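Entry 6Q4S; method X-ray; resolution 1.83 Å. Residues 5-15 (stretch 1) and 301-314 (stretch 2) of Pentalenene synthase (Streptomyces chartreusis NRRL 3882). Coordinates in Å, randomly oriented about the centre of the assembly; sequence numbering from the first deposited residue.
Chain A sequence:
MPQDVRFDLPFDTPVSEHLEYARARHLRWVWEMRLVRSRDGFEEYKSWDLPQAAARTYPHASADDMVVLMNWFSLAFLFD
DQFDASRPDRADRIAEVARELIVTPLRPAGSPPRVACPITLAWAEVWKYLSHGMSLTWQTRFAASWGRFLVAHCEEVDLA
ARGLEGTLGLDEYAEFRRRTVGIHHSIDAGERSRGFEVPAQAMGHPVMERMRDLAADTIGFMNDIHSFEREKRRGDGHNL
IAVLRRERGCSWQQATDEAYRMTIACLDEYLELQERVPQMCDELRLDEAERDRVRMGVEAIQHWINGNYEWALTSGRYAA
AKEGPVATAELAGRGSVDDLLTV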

# COMPACT_ATOMS: atom_id res chain seq x y z
N VAL A 5 -21.60 -27.43 -13.76
CA VAL A 5 -22.17 -26.56 -12.72
C VAL A 5 -22.57 -25.18 -13.35
O VAL A 5 -21.78 -24.51 -14.06
CB VAL A 5 -21.22 -26.41 -11.49
CG1 VAL A 5 -21.81 -25.52 -10.44
CG2 VAL A 5 -20.97 -27.76 -10.81
N ARG A 6 -23.84 -24.85 -13.15
CA ARG A 6 -24.44 -23.57 -13.51
C ARG A 6 -24.84 -22.95 -12.19
O ARG A 6 -25.08 -23.65 -11.21
CB ARG A 6 -25.67 -23.77 -14.46
CG ARG A 6 -25.40 -23.58 -15.96
CD ARG A 6 -23.94 -23.86 -16.38
NE ARG A 6 -23.71 -24.02 -17.83
CZ ARG A 6 -22.54 -24.37 -18.39
NH1 ARG A 6 -21.44 -24.56 -17.65
NH2 ARG A 6 -22.45 -24.51 -19.71
N PHE A 7 -24.91 -21.64 -12.15
CA PHE A 7 -25.39 -20.97 -10.93
C PHE A 7 -26.50 -20.09 -11.43
O PHE A 7 -26.41 -19.53 -12.55
CB PHE A 7 -24.30 -20.10 -10.26
CG PHE A 7 -23.13 -20.88 -9.70
CD1 PHE A 7 -22.09 -21.26 -10.52
CD2 PHE A 7 -23.08 -21.23 -8.36
CE1 PHE A 7 -21.01 -21.97 -10.03
CE2 PHE A 7 -21.99 -21.94 -7.87
CZ PHE A 7 -20.96 -22.30 -8.70
N ASP A 8 -27.55 -19.95 -10.64
CA ASP A 8 -28.53 -18.93 -10.97
C ASP A 8 -28.40 -17.81 -9.94
O ASP A 8 -28.83 -17.94 -8.79
CB ASP A 8 -29.95 -19.48 -11.12
CG ASP A 8 -30.84 -18.50 -11.87
OD1 ASP A 8 -30.59 -18.24 -13.09
OD2 ASP A 8 -31.74 -17.95 -11.20
N LEU A 9 -27.78 -16.72 -10.39
CA LEU A 9 -27.45 -15.59 -9.54
C LEU A 9 -28.63 -14.63 -9.52
O LEU A 9 -29.26 -14.48 -10.53
CB LEU A 9 -26.20 -14.91 -10.13
CG LEU A 9 -24.96 -15.84 -10.24
CD1 LEU A 9 -23.72 -15.13 -10.82
CD2 LEU A 9 -24.66 -16.39 -8.85
N PRO A 10 -28.92 -13.98 -8.38
CA PRO A 10 -29.98 -12.97 -8.33
C PRO A 10 -29.50 -11.55 -8.68
O PRO A 10 -29.73 -10.63 -7.91
CB PRO A 10 -30.41 -13.01 -6.85
CG PRO A 10 -29.11 -13.24 -6.15
CD PRO A 10 -28.39 -14.24 -7.02
N PHE A 11 -28.79 -11.37 -9.78
CA PHE A 11 -28.34 -10.04 -10.20
C PHE A 11 -28.78 -9.91 -11.63
O PHE A 11 -28.89 -10.90 -12.33
CB PHE A 11 -26.80 -9.88 -10.14
CG PHE A 11 -26.20 -10.26 -8.82
CD1 PHE A 11 -26.46 -9.52 -7.69
CD2 PHE A 11 -25.35 -11.36 -8.71
CE1 PHE A 11 -25.91 -9.88 -6.46
CE2 PHE A 11 -24.80 -11.70 -7.49
CZ PHE A 11 -25.08 -10.96 -6.36
N ASP A 12 -29.07 -8.69 -12.07
CA ASP A 12 -29.25 -8.38 -13.50
C ASP A 12 -28.31 -7.20 -13.72
O ASP A 12 -28.37 -6.18 -12.99
CB ASP A 12 -30.72 -8.03 -13.80
CG ASP A 12 -30.98 -7.79 -15.27
OD1 ASP A 12 -30.32 -8.44 -16.12
OD2 ASP A 12 -31.86 -6.95 -15.59
N THR A 13 -27.42 -7.33 -14.70
CA THR A 13 -26.24 -6.47 -14.65
C THR A 13 -25.95 -5.93 -16.05
O THR A 13 -25.87 -6.71 -17.01
CB THR A 13 -25.15 -7.34 -13.89
OG1 THR A 13 -24.82 -6.75 -12.64
CG2 THR A 13 -24.03 -7.74 -14.69
N PRO A 14 -25.78 -4.58 -16.19
CA PRO A 14 -25.49 -4.04 -17.53
C PRO A 14 -24.14 -4.43 -18.14
O PRO A 14 -23.21 -4.83 -17.44
CB PRO A 14 -25.62 -2.52 -17.34
CG PRO A 14 -25.63 -2.26 -15.87
CD PRO A 14 -26.04 -3.53 -15.18
N VAL A 15 -24.07 -4.36 -19.44
CA VAL A 15 -22.89 -4.61 -20.19
C VAL A 15 -22.50 -3.36 -20.95
O VAL A 15 -23.34 -2.74 -21.57
CB VAL A 15 -23.14 -5.75 -21.15
CG1 VAL A 15 -21.89 -6.04 -21.95
CG2 VAL A 15 -23.53 -7.00 -20.37
N ILE A 301 -19.57 -4.44 -6.83
CA ILE A 301 -19.37 -5.82 -6.39
C ILE A 301 -20.25 -6.74 -7.25
O ILE A 301 -19.76 -7.70 -7.82
CB ILE A 301 -19.64 -6.03 -4.90
CG1 ILE A 301 -18.74 -5.15 -4.05
CG2 ILE A 301 -19.37 -7.53 -4.59
CD1 ILE A 301 -19.09 -5.14 -2.59
N GLN A 302 -21.53 -6.37 -7.44
CA GLN A 302 -22.44 -7.19 -8.26
C GLN A 302 -21.97 -7.31 -9.69
O GLN A 302 -22.04 -8.38 -10.33
CB GLN A 302 -23.83 -6.58 -8.27
CG GLN A 302 -24.46 -6.38 -6.90
CD GLN A 302 -25.83 -5.64 -6.97
OE1 GLN A 302 -26.20 -5.04 -7.98
NE2 GLN A 302 -26.59 -5.72 -5.91
N HIS A 303 -21.44 -6.23 -10.23
CA HIS A 303 -20.92 -6.30 -11.57
C HIS A 303 -19.82 -7.33 -11.67
O HIS A 303 -19.67 -7.97 -12.73
CB HIS A 303 -20.42 -4.92 -12.10
CG HIS A 303 -21.47 -3.84 -12.08
ND1 HIS A 303 -21.18 -2.51 -11.88
CD2 HIS A 303 -22.82 -3.91 -12.23
CE1 HIS A 303 -22.30 -1.81 -11.86
NE2 HIS A 303 -23.31 -2.64 -12.06
N TRP A 304 -19.00 -7.44 -10.60
CA TRP A 304 -17.92 -8.39 -10.65
C TRP A 304 -18.43 -9.85 -10.53
O TRP A 304 -18.02 -10.72 -11.30
CB TRP A 304 -16.84 -8.06 -9.61
CG TRP A 304 -15.74 -7.48 -10.31
CD1 TRP A 304 -15.44 -6.10 -10.47
CD2 TRP A 304 -14.82 -8.18 -11.12
NE1 TRP A 304 -14.38 -5.96 -11.30
CE2 TRP A 304 -13.95 -7.19 -11.72
CE3 TRP A 304 -14.61 -9.54 -11.39
CZ2 TRP A 304 -12.92 -7.53 -12.57
CZ3 TRP A 304 -13.55 -9.89 -12.26
CH2 TRP A 304 -12.71 -8.86 -12.83
N ILE A 305 -19.24 -10.11 -9.53
CA ILE A 305 -19.75 -11.48 -9.32
C ILE A 305 -20.53 -11.93 -10.57
O ILE A 305 -20.20 -12.98 -11.16
CB ILE A 305 -20.66 -11.59 -8.09
CG1 ILE A 305 -19.90 -11.25 -6.83
CG2 ILE A 305 -21.23 -13.02 -8.03
CD1 ILE A 305 -20.78 -11.04 -5.60
N ASN A 306 -21.46 -11.08 -11.06
CA ASN A 306 -22.30 -11.48 -12.20
C ASN A 306 -21.60 -11.50 -13.51
O ASN A 306 -21.72 -12.49 -14.31
CB ASN A 306 -23.53 -10.64 -12.27
CG ASN A 306 -24.67 -11.37 -13.01
OD1 ASN A 306 -25.05 -12.49 -12.66
ND2 ASN A 306 -25.21 -10.72 -14.03
N GLY A 307 -20.77 -10.48 -13.72
CA GLY A 307 -20.08 -10.33 -14.97
C GLY A 307 -19.02 -11.37 -15.17
O GLY A 307 -18.77 -11.86 -16.29
N ASN A 308 -18.32 -11.68 -14.09
CA ASN A 308 -17.33 -12.74 -14.18
C ASN A 308 -18.02 -14.07 -14.56
O ASN A 308 -17.55 -14.78 -15.40
CB ASN A 308 -16.54 -12.94 -12.87
CG ASN A 308 -15.46 -14.03 -13.02
OD1 ASN A 308 -14.49 -13.89 -13.75
ND2 ASN A 308 -15.71 -15.16 -12.41
N TYR A 309 -19.13 -14.36 -13.92
CA TYR A 309 -19.87 -15.60 -14.21
C TYR A 309 -20.29 -15.69 -15.68
O TYR A 309 -19.93 -16.67 -16.43
CB TYR A 309 -21.10 -15.69 -13.29
CG TYR A 309 -21.96 -16.89 -13.63
CD1 TYR A 309 -21.40 -18.18 -13.67
CD2 TYR A 309 -23.30 -16.74 -13.99
CE1 TYR A 309 -22.17 -19.28 -14.01
CE2 TYR A 309 -24.07 -17.85 -14.32
CZ TYR A 309 -23.50 -19.11 -14.33
OH TYR A 309 -24.25 -20.21 -14.67
N GLU A 310 -20.94 -14.61 -16.14
CA GLU A 310 -21.46 -14.58 -17.53
C GLU A 310 -20.36 -14.60 -18.48
O GLU A 310 -20.51 -15.19 -19.54
CB GLU A 310 -22.41 -13.39 -17.79
CG GLU A 310 -23.47 -13.18 -16.70
CD GLU A 310 -24.82 -13.76 -17.07
OE1 GLU A 310 -24.78 -14.87 -17.67
OE2 GLU A 310 -25.88 -13.12 -16.77
N TRP A 311 -19.22 -13.99 -18.17
CA TRP A 311 -18.05 -14.14 -19.09
C TRP A 311 -17.49 -15.62 -19.15
O TRP A 311 -17.04 -16.12 -20.19
CB TRP A 311 -16.92 -13.16 -18.66
CG TRP A 311 -15.62 -13.37 -19.29
CD1 TRP A 311 -15.32 -13.14 -20.55
CD2 TRP A 311 -14.41 -13.83 -18.66
NE1 TRP A 311 -14.00 -13.45 -20.80
CE2 TRP A 311 -13.42 -13.86 -19.64
CE3 TRP A 311 -14.07 -14.21 -17.35
CZ2 TRP A 311 -12.11 -14.26 -19.39
CZ3 TRP A 311 -12.78 -14.59 -17.09
CH2 TRP A 311 -11.81 -14.63 -18.12
N ALA A 312 -17.45 -16.27 -17.99
CA ALA A 312 -16.90 -17.63 -17.88
C ALA A 312 -17.71 -18.63 -18.74
O ALA A 312 -17.11 -19.40 -19.48
CB ALA A 312 -16.87 -18.05 -16.42
N LEU A 313 -19.03 -18.53 -18.70
CA LEU A 313 -19.94 -19.27 -19.60
C LEU A 313 -19.56 -19.29 -21.09
O LEU A 313 -19.65 -20.33 -21.73
CB LEU A 313 -21.36 -18.73 -19.49
CG LEU A 313 -22.06 -18.94 -18.16
CD1 LEU A 313 -23.43 -18.28 -18.20
CD2 LEU A 313 -22.18 -20.42 -17.80
N THR A 314 -19.08 -18.17 -21.62
CA THR A 314 -18.72 -18.06 -23.03
C THR A 314 -17.24 -18.42 -23.26
O THR A 314 -16.65 -17.94 -24.22
CB THR A 314 -19.02 -16.63 -23.58
OG1 THR A 314 -18.00 -15.71 -23.15
CG2 THR A 314 -20.38 -16.08 -23.10
O HOH W 1 -25.52 -9.86 -17.24

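Stretch 2 is helical from its first residue, the helix having begun earlier in the chain, and it is supported by a regular ladder of i to i+4 backbone hydrogen bonds such as N306 N to Q302 O (2.9 Å) and E310 N to N306 O (2.9 Å). Stretch 1 has no regular secondary structure, yet most of its phi/psi pairs are extended, for example -126/144 at F7 and -138/128 at T13. Its one internal backbone hydrogen bond, F11 N to L9 O at 3.2 Å, is weak. The segment runs antiparallel to the helix: R6 has L313 as its nearest CA neighbour at 8.7 Å between CA atoms, F7 pairs with Y309 at 8.4 Å, F11 with N306 at 6.5 Å and T13 with H303 at 6.1 Å. The falling CA separations show that the segment draws closer to the helix from R6 to T13.

The extended backbone sets up an alternation. The CA-to-CB bonds of L9, F11 and T13 point toward the helix, whereas those of D8, P10 and D12 point away; the latter three are exposed and contribute almost nothing to the 666 Å² buried between the stretches. On the helix, Q302, I305, N306 and Y309 direct their CA-to-CB bonds toward the segment, as expected for positions spaced three or four residues apart.

Y309 supplies the direct hydrogen bond between the stretches. F7 N donates to Y309 OH at 3.0 Å with an N-H...O angle of 171°, so the bond is nearly linear. A tyrosine suits this place because its ring carries a hydroxyl out to the backbone of the segment while offering carbon surface on the way: L9 CD1 lies 3.6 Å from Y309 CD2, and F7 CD1 is 4.0 Å from Y309 CE1, which sits at the edge of the F7 ring. Nearby, L313 CD2 covers one face of the R6 guanidinium, 3.9 Å from R6 NE.

L9 and F11 fill the middle of the contact. L9 CD1 approaches N306 OD1 at 3.5 Å and I305 CG2 at 4.3 Å. The F11 ring, with chi1 in the m well, reaches I305 CG2 from CE2 and Q302 CG from CD1, both at 3.8 Å, so the aliphatic part of the glutamine serves as apolar surface. Behind it, F11 CB is 3.9 Å from N306 CG. N306 is buried and packs against three successive inward-pointing residues, the third being T13, whose CG2 lies 3.3 Å from N306 ND2.

T13 is small enough to sit where the backbones are close. Its OG1 lies 3.5 Å from H303 CD2, at the edge of the imidazole, and its CG2 is 4.4 Å from G307 N. P14 adds a peripheral contact, with CD 4.2 Å from H303 NE2. Water 1 provides a second polar link, donating to T13 O at 3.2 Å and, weakly, to E310 OE2 at 3.3 Å; the glutamate thereby joins the contact without touching the segment directly.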